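Local structure of unsaturated glucuronyl hydrolase (Streptococcus agalactiae, 2ZZR) at residues E137-A142 / L182-E187; N102-N105 / A109-H112; I92-V97 / T124-I129. The protein hydrolyses unsaturated chondroitin, hyaluronan and heparin disaccharides, releasing the 4-deoxy-4,5-didehydro uronic acid from either (1->3) or (1->4) linkages. One frame throughout, in Å; residues are numbered along the deposited sequence.

Contact 1 of 3, residues E137-A142 / L182-E187; sequences EATIKA and LFFAYE
Thr-139 meets Phe-184 through its methyl group: CG2 lies 3.4 Å from both CD2 and CE2 of the ring, so it touches the middle of one ring bond. The two side chains run at about a right angle to each other, and the methyl comes in at a slant to the ring plane. Beside it Ile-140 reaches across with the tip of its longer branch. Its CD1 sits 4.2 Å from Ala-185 CB. The same methyl also passes near Phe-184 CE2. All the contacts between 137-142 and 182-187 are therefore apolar, with two neighbouring residues of each helix doing the touching.

The small side chain of Ala-185 is consistent with the close approach of the backbones here, with Ile-140 CA and Ala-185 CA 6.0 Å apart. Around this point the segments of helix 133-147 and helix 180-189 cross at -115°, their axes approaching to 9.6 Å. This is helix-to-helix packing within the alpha barrel of a family 88 glycoside hydrolase, away from the substrate and catalytic residues.

Torsions place the two main groups. Phe-184 has CG trans to the backbone N (chi1 175°), and its CB already points at the other helix, which carries the ring to Thr-139. In Thr-139 the chi1 of -62° turns CG2 toward the ring and leaves OG1 beside its own backbone N, where it bonds to Ala-135 O one turn earlier and to Thr-124 OG1 of helix 115-130. The hydroxyl is thus satisfied inside the protein while the methyl faces Phe-184. Farther out, Arg-128 of helix 115-130 and Leu-136 also pack against Phe-184, and Tyr-194 of helix 192-209 touches Ala-185.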
loop_
_atom_site.group_PDB
_atom_site.type_symbol
_atom_site.label_atom_id
_atom_site.label_comp_id
_atom_site.label_asym_id
_atom_site.label_seq_id
_atom_site.Cartn_x
_atom_site.Cartn_y
_atom_site.Cartn_z
ATOM N N GLU A 137 4.267 17.861 -13.116
ATOM C CA GLU A 137 4.550 17.425 -14.480
ATOM C C GLU A 137 4.827 15.920 -14.529
ATOM O O GLU A 137 4.258 15.206 -15.354
ATOM C CB GLU A 137 5.747 18.200 -15.034
ATOM C CG GLU A 137 6.113 17.852 -16.469
ATOM C CD GLU A 137 7.409 18.507 -16.917
ATOM O OE1 GLU A 137 7.957 18.074 -17.950
ATOM O OE2 GLU A 137 7.887 19.440 -16.234
ATOM N N ALA A 138 5.693 15.453 -13.635
ATOM C CA ALA A 138 6.040 14.031 -13.561
ATOM C C ALA A 138 4.812 13.184 -13.241
ATOM O O ALA A 138 4.626 12.107 -13.813
ATOM C CB ALA A 138 7.130 13.800 -12.530
ATOM N N THR A 139 3.975 13.679 -12.330
ATOM C CA THR A 139 2.748 12.972 -11.940
ATOM C C THR A 139 1.790 12.781 -13.123
ATOM O O THR A 139 1.301 11.668 -13.363
ATOM C CB THR A 139 2.021 13.696 -10.772
ATOM O OG1 THR A 139 2.867 13.728 -9.615
ATOM C CG2 THR A 139 0.736 12.973 -10.421
ATOM N N ILE A 140 1.520 13.858 -13.865
ATOM C CA ILE A 140 0.605 13.778 -15.004
ATOM C C ILE A 140 1.157 12.848 -16.086
ATOM O O ILE A 140 0.427 12.014 -16.620
ATOM C CB ILE A 140 0.245 15.175 -15.580
ATOM C CG1 ILE A 140 -0.400 16.051 -14.494
ATOM C CG2 ILE A 140 -0.679 15.045 -16.800
ATOM C CD1 ILE A 140 -1.641 15.448 -13.833
ATOM N N LYS A 141 2.449 12.975 -16.376
ATOM C CA LYS A 141 3.097 12.095 -17.353
ATOM C C LYS A 141 3.020 10.628 -16.913
ATOM O O LYS A 141 2.753 9.748 -17.733
ATOM C CB LYS A 141 4.543 12.534 -17.610
ATOM C CG LYS A 141 4.644 13.806 -18.451
ATOM C CD LYS A 141 6.077 14.307 -18.526
ATOM C CE LYS A 141 6.189 15.488 -19.489
ATOM N NZ LYS A 141 7.601 15.910 -19.663
ATOM N N ALA A 142 3.222 10.380 -15.616
ATOM C CA ALA A 142 3.063 9.040 -15.034
ATOM C C ALA A 142 1.634 8.510 -15.165
ATOM O O ALA A 142 1.437 7.333 -15.465
ATOM C CB ALA A 142 3.501 9.031 -13.571
ATOM N N LEU A 182 -4.640 8.117 -10.966
ATOM C CA LEU A 182 -5.612 8.492 -11.992
ATOM C C LEU A 182 -6.695 9.431 -11.465
ATOM O O LEU A 182 -7.101 10.358 -12.168
ATOM C CB LEU A 182 -6.228 7.255 -12.645
ATOM C CG LEU A 182 -5.212 6.307 -13.282
ATOM C CD1 LEU A 182 -5.936 5.134 -13.916
ATOM C CD2 LEU A 182 -4.336 7.030 -14.315
ATOM N N PHE A 183 -7.153 9.205 -10.231
ATOM C CA PHE A 183 -8.097 10.131 -9.598
ATOM C C PHE A 183 -7.467 11.517 -9.428
ATOM O O PHE A 183 -8.152 12.528 -9.597
ATOM C CB PHE A 183 -8.595 9.611 -8.248
ATOM C CG PHE A 183 -9.606 8.482 -8.350
ATOM C CD1 PHE A 183 -9.378 7.274 -7.699
ATOM C CD2 PHE A 183 -10.793 8.641 -9.071
ATOM C CE1 PHE A 183 -10.310 6.231 -7.767
ATOM C CE2 PHE A 183 -11.730 7.605 -9.151
ATOM C CZ PHE A 183 -11.486 6.396 -8.495
ATOM N N PHE A 184 -6.175 11.555 -9.101
ATOM C CA PHE A 184 -5.443 12.824 -8.993
ATOM C C PHE A 184 -5.382 13.530 -10.350
ATOM O O PHE A 184 -5.673 14.729 -10.451
ATOM C CB PHE A 184 -4.028 12.608 -8.437
ATOM C CG PHE A 184 -3.187 13.861 -8.426
ATOM C CD1 PHE A 184 -3.286 14.766 -7.373
ATOM C CD2 PHE A 184 -2.315 14.142 -9.474
ATOM C CE1 PHE A 184 -2.521 15.937 -7.361
ATOM C CE2 PHE A 184 -1.544 15.310 -9.471
ATOM C CZ PHE A 184 -1.641 16.201 -8.408
ATOM N N ALA A 185 -5.009 12.787 -11.391
ATOM C CA ALA A 185 -4.939 13.351 -12.742
ATOM C C ALA A 185 -6.289 13.906 -13.185
ATOM O O ALA A 185 -6.348 14.965 -13.816
ATOM C CB ALA A 185 -4.422 12.321 -13.735
ATOM N N TYR A 186 -7.369 13.211 -12.833
ATOM C CA TYR A 186 -8.714 13.708 -13.113
ATOM C C TYR A 186 -8.959 15.057 -12.435
ATOM O O TYR A 186 -9.455 15.995 -13.067
ATOM C CB TYR A 186 -9.786 12.705 -12.677
ATOM C CG TYR A 186 -11.161 13.331 -12.616
ATOM C CD1 TYR A 186 -11.829 13.710 -13.785
ATOM C CD2 TYR A 186 -11.780 13.574 -11.392
ATOM C CE1 TYR A 186 -13.087 14.304 -13.730
ATOM C CE2 TYR A 186 -13.031 14.169 -11.326
ATOM C CZ TYR A 186 -13.678 14.528 -12.496
ATOM O OH TYR A 186 -14.922 15.108 -12.423
ATOM N N GLU A 187 -8.619 15.142 -11.151
ATOM C CA GLU A 187 -8.850 16.362 -10.369
ATOM C C GLU A 187 -8.056 17.552 -10.908
ATOM O O GLU A 187 -8.547 18.684 -10.905
ATOM C CB GLU A 187 -8.528 16.122 -8.894
ATOM C CG GLU A 187 -9.529 15.189 -8.215
ATOM C CD GLU A 187 -9.110 14.761 -6.821
ATOM O OE1 GLU A 187 -7.964 15.046 -6.413
ATOM O OE2 GLU A 187 -9.940 14.136 -6.127
#

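Contact 2 of 3, residues N102-N105 / A109-H112; sequences NRIN and ALDH
Apolar packing joins Ile-104 to Leu-110: Ile-104 CD1 lies 3.6 Å from Leu-110 CD1, on side chains crossing at about a right angle. With a chi1 of -176°, Ile-104 swings CG1 to the far side of CB from its backbone N, which carries CD1 forward from a CB that does not itself face the loop. The other methyl of Leu-110, CD2, lies over one face of the Arg-103 guanidinium, 3.6 Å from NE. The leucine thus spreads its two branches over consecutive residues of the last helical turn.

That turn ends helix 87-105, while the loop residues 109-112 belong to the short connection leading into helix 115-130, so the contact folds a helix-helix link back on the helix it leaves. Between Leu-110 and His-112 the loop bends through an inverse gamma turn centred on Asp-111.

The polar part of the contact is carried by Arg-103, its chain extended from CG to NE. NH2 donates to Ala-109 O at 2.8 Å with an N-H...O angle of 153°; the oxygen lies near the guanidinium plane, although its modelled position is less certain. Further bonds from NE to Ile-108 O, from NH1 to Asn-65 OD1 and from NH2 to Glu-67 O fix the rotation and position of the group. His-112 turns the edge of its ring to NH2, with CE1 4.3 Å away, and its side chain comes within about 3 Å of that of Asp-114, the probable nucleophile.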
loop_
_atom_site.group_PDB
_atom_site.type_symbol
_atom_site.label_atom_id
_atom_site.label_comp_id
_atom_site.label_asym_id
_atom_site.label_seq_id
_atom_site.Cartn_x
_atom_site.Cartn_y
_atom_site.Cartn_z
ATOM N N ASN A 102 12.948 12.432 -14.881
ATOM C CA ASN A 102 13.826 11.850 -15.901
ATOM C C ASN A 102 13.345 10.466 -16.348
ATOM O O ASN A 102 13.338 10.148 -17.544
ATOM C CB ASN A 102 15.264 11.754 -15.395
ATOM C CG ASN A 102 16.194 11.102 -16.410
ATOM O OD1 ASN A 102 16.482 9.907 -16.332
ATOM N ND2 ASN A 102 16.639 11.883 -17.385
ATOM N N ARG A 103 12.941 9.655 -15.373
ATOM C CA ARG A 103 12.494 8.286 -15.625
ATOM C C ARG A 103 11.266 8.220 -16.543
ATOM O O ARG A 103 11.206 7.375 -17.445
ATOM C CB ARG A 103 12.236 7.558 -14.301
ATOM C CG ARG A 103 11.950 6.072 -14.472
ATOM C CD ARG A 103 11.854 5.362 -13.142
ATOM N NE ARG A 103 11.464 3.963 -13.321
ATOM C CZ ARG A 103 11.286 3.095 -12.332
ATOM N NH1 ARG A 103 11.476 3.456 -11.063
ATOM N NH2 ARG A 103 10.920 1.850 -12.614
ATOM N N ILE A 104 10.292 9.102 -16.322
ATOM C CA ILE A 104 9.101 9.119 -17.177
ATOM C C ILE A 104 9.374 9.771 -18.544
ATOM O O ILE A 104 8.903 9.281 -19.573
ATOM C CB ILE A 104 7.824 9.688 -16.455
ATOM C CG1 ILE A 104 6.587 9.601 -17.356
ATOM C CG2 ILE A 104 8.032 11.119 -15.956
ATOM C CD1 ILE A 104 6.125 8.190 -17.659
ATOM N N ASN A 105 10.154 10.851 -18.546
ATOM C CA ASN A 105 10.537 11.518 -19.790
ATOM C C ASN A 105 11.181 10.545 -20.768
ATOM O O ASN A 105 10.904 10.581 -21.971
ATOM C CB ASN A 105 11.472 12.698 -19.507
ATOM C CG ASN A 105 10.720 13.957 -19.118
ATOM O OD1 ASN A 105 9.503 14.046 -19.291
ATOM N ND2 ASN A 105 11.445 14.949 -18.606
ATOM N N ALA A 109 11.934 1.666 -17.630
ATOM C CA ALA A 109 11.416 0.656 -16.704
ATOM C C ALA A 109 10.010 0.971 -16.170
ATOM O O ALA A 109 9.755 0.875 -14.965
ATOM C CB ALA A 109 12.405 0.434 -15.544
ATOM N N LEU A 110 9.104 1.339 -17.070
ATOM C CA LEU A 110 7.751 1.734 -16.663
ATOM C C LEU A 110 6.617 0.988 -17.382
ATOM O O LEU A 110 5.471 1.447 -17.386
ATOM C CB LEU A 110 7.579 3.254 -16.791
ATOM C CG LEU A 110 8.400 4.131 -15.837
ATOM C CD1 LEU A 110 8.219 5.603 -16.182
ATOM C CD2 LEU A 110 8.037 3.880 -14.367
ATOM N N ASP A 111 6.926 -0.173 -17.959
ATOM C CA ASP A 111 5.908 -0.961 -18.660
ATOM C C ASP A 111 5.230 -1.940 -17.714
ATOM O O ASP A 111 5.381 -3.159 -17.816
ATOM C CB ASP A 111 6.512 -1.653 -19.882
ATOM C CG ASP A 111 7.159 -0.674 -20.815
ATOM O OD1 ASP A 111 8.379 -0.811 -21.059
ATOM O OD2 ASP A 111 6.462 0.267 -21.263
ATOM N N HIS A 112 4.486 -1.363 -16.773
ATOM C CA HIS A 112 3.789 -2.099 -15.736
ATOM C C HIS A 112 2.758 -1.133 -15.139
ATOM O O HIS A 112 2.628 0.007 -15.600
ATOM C CB HIS A 112 4.773 -2.613 -14.677
ATOM C CG HIS A 112 5.632 -1.540 -14.082
ATOM N ND1 HIS A 112 6.972 -1.405 -14.375
ATOM C CD2 HIS A 112 5.331 -0.536 -13.225
ATOM C CE1 HIS A 112 7.464 -0.372 -13.712
ATOM N NE2 HIS A 112 6.488 0.175 -13.010
#

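Contact 3 of 3, residues I92-V97 / T124-I129; sequences IAHKNV and TAEYRI
Glu-126 has the most surface buried here and joins 124-129 to 92-97 through its carboxylate. Its CB points at helix 87-105, CG is anti to the backbone N (chi1 -173°), and the chain stays extended beyond CG, so the carboxylate spans the gap between the helices. OE2 accepts a hydrogen bond from His-94 ND1 at 2.6 Å. The bond is nearly straight, with an N-H...O angle of 168°, and uses the syn lone pair of OE2, on the side of the other oxygen.

His-94 offers the edge of its ring: OE2 lies in the imidazole plane, while the carboxylate plane is turned 69° from it.

Val-97, one turn along from His-94, completes the contact with a methyl, CG2, 3.5 Å from the same OE2. This oxygen therefore has a polar partner on the histidine and an apolar neighbour on the valine. Trp-78 of helix 70-84 and Ala-135 of helix 133-147 also touch Glu-126, whose carboxylate joins consecutive helices of the alpha barrel. Asp-132, in the loop after helix 115-130, neighbours both His-94 and Glu-126.

Burial would tend to raise the pKa of Glu-126, but the short, straight bond from ND1 would help to offset this and probably stabilises the ionised acid; it may also favour a protonated imidazole, a tendency that Asp-132, if charged, could strengthen.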
loop_
_atom_site.group_PDB
_atom_site.type_symbol
_atom_site.label_atom_id
_atom_site.label_comp_id
_atom_site.label_asym_id
_atom_site.label_seq_id
_atom_site.Cartn_x
_atom_site.Cartn_y
_atom_site.Cartn_z
ATOM N N ILE A 92 16.986 16.407 -0.667
ATOM C CA ILE A 92 17.215 15.067 -1.217
ATOM C C ILE A 92 15.952 14.507 -1.878
ATOM O O ILE A 92 16.025 13.930 -2.962
ATOM C CB ILE A 92 17.856 14.078 -0.193
ATOM C CG1 ILE A 92 18.178 12.725 -0.852
ATOM C CG2 ILE A 92 16.991 13.904 1.057
ATOM C CD1 ILE A 92 19.122 12.817 -2.071
ATOM N N ALA A 93 14.799 14.715 -1.240
ATOM C CA ALA A 93 13.529 14.228 -1.783
ATOM C C ALA A 93 13.202 14.877 -3.130
ATOM O O ALA A 93 12.719 14.209 -4.051
ATOM C CB ALA A 93 12.398 14.436 -0.775
ATOM N N HIS A 94 13.485 16.170 -3.265
ATOM C CA HIS A 94 13.227 16.847 -4.530
ATOM C C HIS A 94 14.184 16.406 -5.639
ATOM O O HIS A 94 13.813 16.410 -6.817
ATOM C CB HIS A 94 13.239 18.370 -4.400
ATOM C CG HIS A 94 12.957 19.066 -5.691
ATOM N ND1 HIS A 94 11.718 19.040 -6.295
ATOM C CD2 HIS A 94 13.765 19.767 -6.521
ATOM C CE1 HIS A 94 11.769 19.714 -7.430
ATOM N NE2 HIS A 94 13.001 20.162 -7.591
ATOM N N LYS A 95 15.408 16.042 -5.264
ATOM C CA LYS A 95 16.336 15.433 -6.211
ATOM C C LYS A 95 15.793 14.091 -6.710
ATOM O O LYS A 95 15.887 13.791 -7.908
ATOM C CB LYS A 95 17.727 15.287 -5.599
ATOM C CG LYS A 95 18.514 16.597 -5.622
ATOM C CD LYS A 95 19.850 16.456 -4.936
ATOM C CE LYS A 95 20.495 17.821 -4.734
ATOM N NZ LYS A 95 21.634 17.735 -3.781
ATOM N N ASN A 96 15.208 13.305 -5.801
ATOM C CA ASN A 96 14.489 12.082 -6.192
ATOM C C ASN A 96 13.391 12.405 -7.203
ATOM O O ASN A 96 13.275 11.750 -8.236
ATOM C CB ASN A 96 13.873 11.373 -4.978
ATOM C CG ASN A 96 14.891 10.659 -4.114
ATOM O OD1 ASN A 96 16.108 10.691 -4.369
ATOM N ND2 ASN A 96 14.401 10.016 -3.063
ATOM N N VAL A 97 12.591 13.427 -6.905
ATOM C CA VAL A 97 11.547 13.897 -7.821
ATOM C C VAL A 97 12.088 14.175 -9.231
ATOM O O VAL A 97 11.474 13.790 -10.228
ATOM C CB VAL A 97 10.803 15.139 -7.247
ATOM C CG1 VAL A 97 9.897 15.771 -8.292
ATOM C CG2 VAL A 97 10.009 14.742 -6.005
ATOM N N THR A 124 3.740 13.231 -6.473
ATOM C CA THR A 124 2.467 13.799 -6.021
ATOM C C THR A 124 2.613 14.308 -4.584
ATOM O O THR A 124 2.067 15.357 -4.235
ATOM C CB THR A 124 1.296 12.812 -6.157
ATOM O OG1 THR A 124 1.361 12.195 -7.445
ATOM C CG2 THR A 124 -0.033 13.544 -6.039
ATOM N N ALA A 125 3.377 13.575 -3.777
ATOM C CA ALA A 125 3.708 13.992 -2.413
ATOM C C ALA A 125 4.260 15.413 -2.374
ATOM O O ALA A 125 3.754 16.253 -1.619
ATOM C CB ALA A 125 4.691 13.038 -1.783
ATOM N N GLU A 126 5.286 15.690 -3.182
ATOM C CA GLU A 126 5.842 17.043 -3.181
ATOM C C GLU A 126 4.812 18.071 -3.617
ATOM O O GLU A 126 4.728 19.150 -3.025
ATOM C CB GLU A 126 7.116 17.189 -4.012
ATOM C CG GLU A 126 7.702 18.598 -3.795
ATOM C CD GLU A 126 9.074 18.824 -4.378
ATOM O OE1 GLU A 126 9.773 19.722 -3.855
ATOM O OE2 GLU A 126 9.447 18.136 -5.350
ATOM N N TYR A 127 4.025 17.739 -4.642
ATOM C CA TYR A 127 2.980 18.645 -5.101
ATOM C C TYR A 127 2.005 19.024 -3.980
ATOM O O TYR A 127 1.645 20.194 -3.850
ATOM C CB TYR A 127 2.226 18.098 -6.314
ATOM C CG TYR A 127 1.232 19.101 -6.860
ATOM C CD1 TYR A 127 -0.140 18.928 -6.669
ATOM C CD2 TYR A 127 1.669 20.248 -7.531
ATOM C CE1 TYR A 127 -1.056 19.858 -7.159
ATOM C CE2 TYR A 127 0.758 21.188 -8.021
ATOM C CZ TYR A 127 -0.597 20.986 -7.828
ATOM O OH TYR A 127 -1.502 21.905 -8.301
ATOM N N ARG A 128 1.586 18.039 -3.180
ATOM C CA ARG A 128 0.739 18.294 -2.005
ATOM C C ARG A 128 1.404 19.275 -1.049
ATOM O O ARG A 128 0.751 20.176 -0.507
ATOM C CB ARG A 128 0.473 17.009 -1.218
ATOM C CG ARG A 128 -0.196 15.906 -1.988
ATOM C CD ARG A 128 -1.633 16.222 -2.289
ATOM N NE ARG A 128 -2.346 15.002 -2.657
ATOM C CZ ARG A 128 -3.374 14.950 -3.493
ATOM N NH1 ARG A 128 -3.949 13.784 -3.740
ATOM N NH2 ARG A 128 -3.839 16.052 -4.069
ATOM N N ILE A 129 2.701 19.074 -0.842
ATOM C CA ILE A 129 3.446 19.768 0.200
ATOM C C ILE A 129 3.766 21.216 -0.183
ATOM O O ILE A 129 3.551 22.137 0.618
ATOM C CB ILE A 129 4.718 18.975 0.601
ATOM C CG1 ILE A 129 4.319 17.671 1.306
ATOM C CG2 ILE A 129 5.630 19.815 1.507
ATOM C CD1 ILE A 129 5.435 16.637 1.430
#

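In the fold
Along the chain, contact 2 is nested inside the loop closed by contact 3, and contact 1 follows both. Helix 87-105 serves contacts 2 and 3, whose centres are 17 Å apart; helix 115-130 completes contact 3, and the next helix, 133-147, opens contact 1, centred 14 Å from each of the others. Lys-141 NZ joins contact 1 to contact 2 by a probable hydrogen bond to Asn-105 OD1, 2.7 Å away, while Phe-184 packs on Tyr-127 of 124-129. Contact 3 thus ties successive helices, contact 2 a helix end to its following loop, and contact 1 helix 133-147 to helix 180-189; contact 2 is the one beside the probable nucleophile, Asp-114.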